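Local coordinates for beta-lactamase inhibitory protein BLIP-I (Streptomyces exfoliatus, PDB 3GMV) that probably inhibits beta-lactamases by binding them as a protein partner, at residues G34-D38 / S39-F43; A98-K102 / D103-S107. One frame throughout, in Å; residues are numbered along the deposited sequence.

How the interactions relate
Interaction 1 (34-38 with 39-43) and interaction 2 (98-102 with 103-107) are two local turns of one chain, each leading into a strand of the same antiparallel sheet. Interaction 1 comes first along the chain and closes before interaction 2 opens; it joins strand 30-31, at the border of the sheet, to strand 40-43. Interaction 2 joins helix 93-99 to strand 105-111, further across. Their centres are 30 Å apart, on opposite sides of the chain's centre, and their nearest atoms remain about 12 Å apart. Each holds one cysteine of a separate disulfide, Cys-42 with Cys-30 and Cys-105 with Cys-127, so both turns lie beside a covalent tie between strands.

Interaction 1 (G34-D38 / S39-F43); sequences GVIGD and SILCF
Ile-36 and Ser-39 meet round a tight turn, where the amide N of Ser-39 reaches the carbonyl O of Ile-36 at 3.3 Å. With an N-H...O angle of 148° this hydrogen bond is weak, and side-chain packing accompanies it. CG2 of Ile-36 lies 3.4 Å from the backbone O of Ser-39. Ile-36 CG2 is also 3.9 Å from Ile-40 N. On the other branch, Ile-36 CD1 is 3.9 Å from Leu-41 CB. One isoleucine thus follows the outgoing chain over three residues. Its chi1 of -61° turns CG2 opposite the backbone N and brings CG1 beside it, sending CG2 to Ser-39 and the amide of Ile-40, and CG1 with CD1 to Leu-41. The side chains of Ile-36 and Leu-41 cross at about a right angle, so they meet at a single point and do not lie along each other.

Behind this first shell, Gly-37 N bonds to Gly-34 O at 3.1 Å, bracing the short 3-10 segment from which Ile-36 projects. Gly-37 has a positive phi of 64°, consistent with its place at the first corner of the turn. The hydroxyl of Thr-32 is shared between Gly-37 O and Ser-39 O, tying two carbonyls of the turn to the incoming chain, and Ser-39 OG is satisfied by Ser-56 OG on strand 52-57. Further out, Ile-40 turns its side chain the other way, against Phe-17, Val-20 and Trp-21 of helix 17-24, while Cys-42 is bonded to Cys-30. Ile-36 and Gly-37 both face Gly-33 in a classic beta bulge, and the four residues from Ile-36 to Ser-39 form a type II' beta turn, here reversing the chain between antiparallel strands 30-31 and 40-43.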
ATOM      1  N   GLY A  34     -17.194  11.310  -8.056  1.00 12.35           N
ATOM      2  CA  GLY A  34     -16.708  11.064  -9.412  1.00 13.92           C
ATOM      3  C   GLY A  34     -16.200   9.633  -9.518  1.00 13.94           C
ATOM      4  O   GLY A  34     -16.783   8.705  -8.985  1.00 15.57           O
ATOM      5  N   VAL A  35     -15.092   9.432 -10.219  1.00 15.36           N
ATOM      6  CA  VAL A  35     -14.540   8.089 -10.377  1.00 15.15           C
ATOM      7  C   VAL A  35     -14.055   7.439  -9.068  1.00 14.99           C
ATOM      8  O   VAL A  35     -13.858   6.231  -9.009  1.00 15.14           O
ATOM      9  CB  VAL A  35     -13.374   8.108 -11.410  1.00 16.10           C
ATOM     10  CG1 VAL A  35     -13.895   8.490 -12.756  1.00 18.41           C
ATOM     11  CG2 VAL A  35     -12.315   9.088 -10.956  1.00 17.36           C
ATOM     12  N   ILE A  36     -13.822   8.251  -8.033  1.00 13.59           N
ATOM     13  CA  ILE A  36     -13.429   7.750  -6.698  1.00 12.38           C
ATOM     14  C   ILE A  36     -14.582   7.064  -5.997  1.00 12.45           C
ATOM     15  O   ILE A  36     -14.365   6.220  -5.121  1.00 13.44           O
ATOM     16  CB  ILE A  36     -12.918   8.932  -5.810  1.00 12.46           C
ATOM     17  CG1 ILE A  36     -11.708   9.562  -6.471  1.00 12.32           C
ATOM     18  CG2 ILE A  36     -12.519   8.501  -4.384  1.00 11.59           C
ATOM     19  CD1 ILE A  36     -11.421  11.006  -5.935  1.00 13.99           C
ATOM     20  N   GLY A  37     -15.808   7.455  -6.348  1.00 11.76           N
ATOM     21  CA  GLY A  37     -17.008   6.868  -5.737  1.00 10.80           C
ATOM     22  C   GLY A  37     -17.097   7.160  -4.249  1.00 10.86           C
ATOM     23  O   GLY A  37     -16.716   8.241  -3.822  1.00 10.93           O
ATOM     24  N   ASP A  38     -17.589   6.194  -3.465  1.00 11.06           N
ATOM     25  CA  ASP A  38     -17.798   6.393  -2.027  1.00 10.60           C
ATOM     26  C   ASP A  38     -16.469   6.530  -1.257  1.00  9.98           C
ATOM     27  O   ASP A  38     -16.461   6.862  -0.064  1.00  9.55           O
ATOM     28  CB  ASP A  38     -18.588   5.226  -1.435  1.00 10.86           C
ATOM     29  CG  ASP A  38     -20.055   5.222  -1.882  1.00 12.23           C
ATOM     30  OD1 ASP A  38     -20.511   6.201  -2.473  1.00 11.27           O
ATOM     31  OD2 ASP A  38     -20.733   4.221  -1.628  1.00 14.37           O
ATOM     32  N   SER A  39     -15.352   6.257  -1.929  1.00  9.64           N
ATOM     33  CA  SER A  39     -14.045   6.232  -1.271  1.00  9.98           C
ATOM     34  C   SER A  39     -13.438   7.628  -1.093  1.00  9.65           C
ATOM     35  O   SER A  39     -14.069   8.633  -1.416  1.00 10.34           O
ATOM     36  CB  SER A  39     -13.111   5.308  -2.047  1.00  9.86           C
ATOM     37  OG  SER A  39     -13.627   3.955  -1.995  1.00  8.69           O
ATOM     38  N   ILE A  40     -12.228   7.697  -0.539  1.00  9.13           N
ATOM     39  CA  ILE A  40     -11.536   8.982  -0.434  1.00  7.75           C
ATOM     40  C   ILE A  40     -10.191   8.798  -1.054  1.00  8.66           C
ATOM     41  O   ILE A  40      -9.561   7.764  -0.827  1.00  8.99           O
ATOM     42  CB  ILE A  40     -11.325   9.358   1.077  1.00  8.15           C
ATOM     43  CG1 ILE A  40     -12.683   9.647   1.742  1.00  8.29           C
ATOM     44  CG2 ILE A  40     -10.412  10.571   1.199  1.00  6.99           C
ATOM     45  CD1 ILE A  40     -12.632   9.801   3.278  1.00  6.24           C
ATOM     46  N   LEU A  41      -9.690   9.817  -1.754  1.00 10.16           N
ATOM     47  CA  LEU A  41      -8.333   9.766  -2.295  1.00 11.05           C
ATOM     48  C   LEU A  41      -7.679  11.098  -1.941  1.00 11.92           C
ATOM     49  O   LEU A  41      -8.294  12.157  -2.132  1.00 11.89           O
ATOM     50  CB  LEU A  41      -8.407   9.649  -3.821  1.00 12.55           C
ATOM     51  CG  LEU A  41      -7.126   9.495  -4.638  1.00 15.26           C
ATOM     52  CD1 LEU A  41      -6.428   8.225  -4.234  1.00 17.96           C
ATOM     53  CD2 LEU A  41      -7.491   9.445  -6.137  1.00 18.35           C
ATOM     54  N   CYS A  42      -6.463  11.042  -1.405  1.00 11.54           N
ATOM     55  CA  CYS A  42      -5.727  12.257  -1.007  1.00 12.92           C
ATOM     56  C   CYS A  42      -4.340  12.197  -1.652  1.00 14.06           C
ATOM     57  O   CYS A  42      -3.663  11.179  -1.571  1.00 11.34           O
ATOM     58  CB  CYS A  42      -5.573  12.340   0.520  1.00 12.55           C
ATOM     59  SG  CYS A  42      -7.118  12.102   1.498  1.00 13.10           S
ATOM     60  N   PHE A  43      -3.926  13.296  -2.280  1.00 16.41           N
ATOM     61  CA  PHE A  43      -2.609  13.397  -2.934  1.00 17.28           C
ATOM     62  C   PHE A  43      -1.696  14.286  -2.101  1.00 17.09           C
ATOM     63  O   PHE A  43      -2.149  15.262  -1.537  1.00 17.35           O
ATOM     64  CB  PHE A  43      -2.757  13.984  -4.343  1.00 18.06           C
ATOM     65  CG  PHE A  43      -3.296  13.015  -5.367  1.00 20.18           C
ATOM     66  CD1 PHE A  43      -2.457  12.126  -6.016  1.00 23.29           C
ATOM     67  CD2 PHE A  43      -4.656  13.007  -5.692  1.00 24.94           C
ATOM     68  CE1 PHE A  43      -2.947  11.236  -6.969  1.00 25.07           C
ATOM     69  CE2 PHE A  43      -5.153  12.120  -6.642  1.00 24.91           C
ATOM     70  CZ  PHE A  43      -4.297  11.231  -7.280  1.00 26.48           C
TER

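Interaction 2 (A98-K102 / D103-S107); sequences AAVPK and DSCVS
Pro-101 and Lys-102 offer their carbonyls to the amides of Ser-104 and Cys-105, across a 3-10 turn that takes in Asp-103. The carboxylate of Asp-103 makes a long, weak ion pair with Lys-75, and its backbone bonds to that of Thr-76.

At Ser-104 the amide N donates to Pro-101 O over 2.7 Å with an N-H...O angle of 157°, arriving above the carbonyl plane. The seryl CB sits 4.1 Å from CG of the Pro-101 ring, and chi1 of -171° swings OG to the far side from its own N, where Ser-78 N provides its main hydrogen bond.

Cys-105 adds the next bond, N to Lys-102 O at 3.0 Å, more bent at 141° and again from above the carbonyl plane. Cys-105 SG passes 3.7 Å from Pro-101 O. Its apolar contact is with Val-100, Cys-105 SG to Val-100 CG1 at 4.0 Å on the buried side, and the sulfur is covalently joined to Cys-127.

The backbone of Val-106 pairs with that of Tyr-126 on strand 122-128. Two successive i to i+3 amide bonds are the mark of a 3-10 turn, which here links the end of helix 93-99 to strand 105-111 in an alpha/beta sandwich.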
ATOM      1  N   ALA A  98      13.312 -13.974   3.966  1.00 11.74           N
ATOM      2  CA  ALA A  98      14.596 -14.672   3.905  1.00 11.67           C
ATOM      3  C   ALA A  98      15.108 -14.706   2.477  1.00 12.82           C
ATOM      4  O   ALA A  98      16.320 -14.796   2.261  1.00 12.92           O
ATOM      5  CB  ALA A  98      14.472 -16.125   4.472  1.00 12.59           C
ATOM      6  N   ALA A  99      14.192 -14.630   1.500  1.00 11.56           N
ATOM      7  CA  ALA A  99      14.580 -14.614   0.057  1.00 10.48           C
ATOM      8  C   ALA A  99      14.821 -13.219  -0.500  1.00 10.03           C
ATOM      9  O   ALA A  99      15.685 -13.024  -1.357  1.00  9.88           O
ATOM     10  CB  ALA A  99      13.509 -15.306  -0.785  1.00  8.99           C
ATOM     11  N   VAL A 100      14.072 -12.235  -0.007  1.00  9.11           N
ATOM     12  CA  VAL A 100      14.075 -10.894  -0.579  1.00 10.17           C
ATOM     13  C   VAL A 100      14.472  -9.929   0.515  1.00 10.59           C
ATOM     14  O   VAL A 100      13.976 -10.050   1.639  1.00 10.64           O
ATOM     15  CB  VAL A 100      12.628 -10.498  -1.061  1.00 10.05           C
ATOM     16  CG1 VAL A 100      12.566  -9.039  -1.510  1.00 11.96           C
ATOM     17  CG2 VAL A 100      12.157 -11.405  -2.211  1.00  9.06           C
ATOM     18  N   PRO A 101      15.333  -8.952   0.213  1.00 10.96           N
ATOM     19  CA  PRO A 101      15.688  -8.017   1.328  1.00 11.06           C
ATOM     20  C   PRO A 101      14.547  -7.009   1.617  1.00 11.10           C
ATOM     21  O   PRO A 101      14.214  -6.152   0.761  1.00 10.36           O
ATOM     22  CB  PRO A 101      16.957  -7.318   0.821  1.00 11.27           C
ATOM     23  CG  PRO A 101      16.901  -7.441  -0.693  1.00 11.45           C
ATOM     24  CD  PRO A 101      16.127  -8.722  -1.001  1.00 10.34           C
ATOM     25  N   LYS A 102      13.937  -7.129   2.800  1.00 11.37           N
ATOM     26  CA  LYS A 102      12.802  -6.288   3.128  1.00 12.74           C
ATOM     27  C   LYS A 102      13.135  -4.799   3.078  1.00 12.61           C
ATOM     28  O   LYS A 102      12.249  -3.965   2.825  1.00 12.01           O
ATOM     29  CB  LYS A 102      12.199  -6.670   4.494  1.00 12.90           C
ATOM     30  CG  LYS A 102      10.787  -6.147   4.655  1.00 15.44           C
ATOM     31  CD  LYS A 102      10.130  -6.678   5.928  1.00 19.43           C
ATOM     32  CE  LYS A 102       9.165  -5.666   6.518  1.00 24.43           C
ATOM     33  NZ  LYS A 102       7.878  -5.699   5.847  1.00 29.65           N
ATOM     34  N   ASP A 103      14.399  -4.436   3.302  1.00 13.03           N
ATOM     35  CA  ASP A 103      14.765  -3.016   3.209  1.00 12.44           C
ATOM     36  C   ASP A 103      14.652  -2.515   1.769  1.00 11.53           C
ATOM     37  O   ASP A 103      14.768  -1.316   1.517  1.00 10.65           O
ATOM     38  CB  ASP A 103      16.201  -2.755   3.712  1.00 13.57           C
ATOM     39  CG  ASP A 103      16.316  -2.749   5.227  1.00 17.98           C
ATOM     40  OD1 ASP A 103      15.289  -2.696   5.928  1.00 20.99           O
ATOM     41  OD2 ASP A 103      17.468  -2.803   5.712  1.00 21.64           O
ATOM     42  N   SER A 104      14.451  -3.433   0.804  1.00 10.87           N
ATOM     43  CA  SER A 104      14.246  -2.989  -0.584  1.00  9.32           C
ATOM     44  C   SER A 104      12.790  -2.712  -0.891  1.00  9.93           C
ATOM     45  O   SER A 104      12.468  -2.505  -2.053  1.00  9.47           O
ATOM     46  CB  SER A 104      14.759  -4.033  -1.596  1.00  9.17           C
ATOM     47  OG  SER A 104      14.751  -3.525  -2.924  1.00  9.75           O
ATOM     48  N   CYS A 105      11.923  -2.750   0.133  1.00 10.21           N
ATOM     49  CA  CYS A 105      10.473  -2.762  -0.063  1.00  9.67           C
ATOM     50  C   CYS A 105       9.738  -1.796   0.868  1.00 10.04           C
ATOM     51  O   CYS A 105      10.224  -1.460   1.959  1.00 10.52           O
ATOM     52  CB  CYS A 105       9.910  -4.141   0.206  1.00 10.06           C
ATOM     53  SG  CYS A 105      10.837  -5.495  -0.649  1.00  9.34           S
ATOM     54  N   VAL A 106       8.549  -1.399   0.449  1.00  9.46           N
ATOM     55  CA  VAL A 106       7.704  -0.567   1.283  1.00  9.92           C
ATOM     56  C   VAL A 106       6.282  -1.062   1.125  1.00 10.27           C
ATOM     57  O   VAL A 106       5.976  -1.777   0.169  1.00 10.04           O
ATOM     58  CB  VAL A 106       7.725   0.919   0.823  1.00  9.28           C
ATOM     59  CG1 VAL A 106       9.125   1.498   0.920  1.00 11.35           C
ATOM     60  CG2 VAL A 106       7.111   1.067  -0.603  1.00  9.64           C
ATOM     61  N   SER A 107       5.399  -0.619   2.031  1.00 10.49           N
ATOM     62  CA  SER A 107       3.979  -0.928   1.887  1.00 10.49           C
ATOM     63  C   SER A 107       3.237  -0.039   0.915  1.00 10.76           C
ATOM     64  O   SER A 107       3.347   1.204   0.956  1.00 11.81           O
ATOM     65  CB  SER A 107       3.283  -0.935   3.256  1.00 10.96           C
ATOM     66  OG  SER A 107       1.913  -1.297   3.125  1.00 11.77           O
TER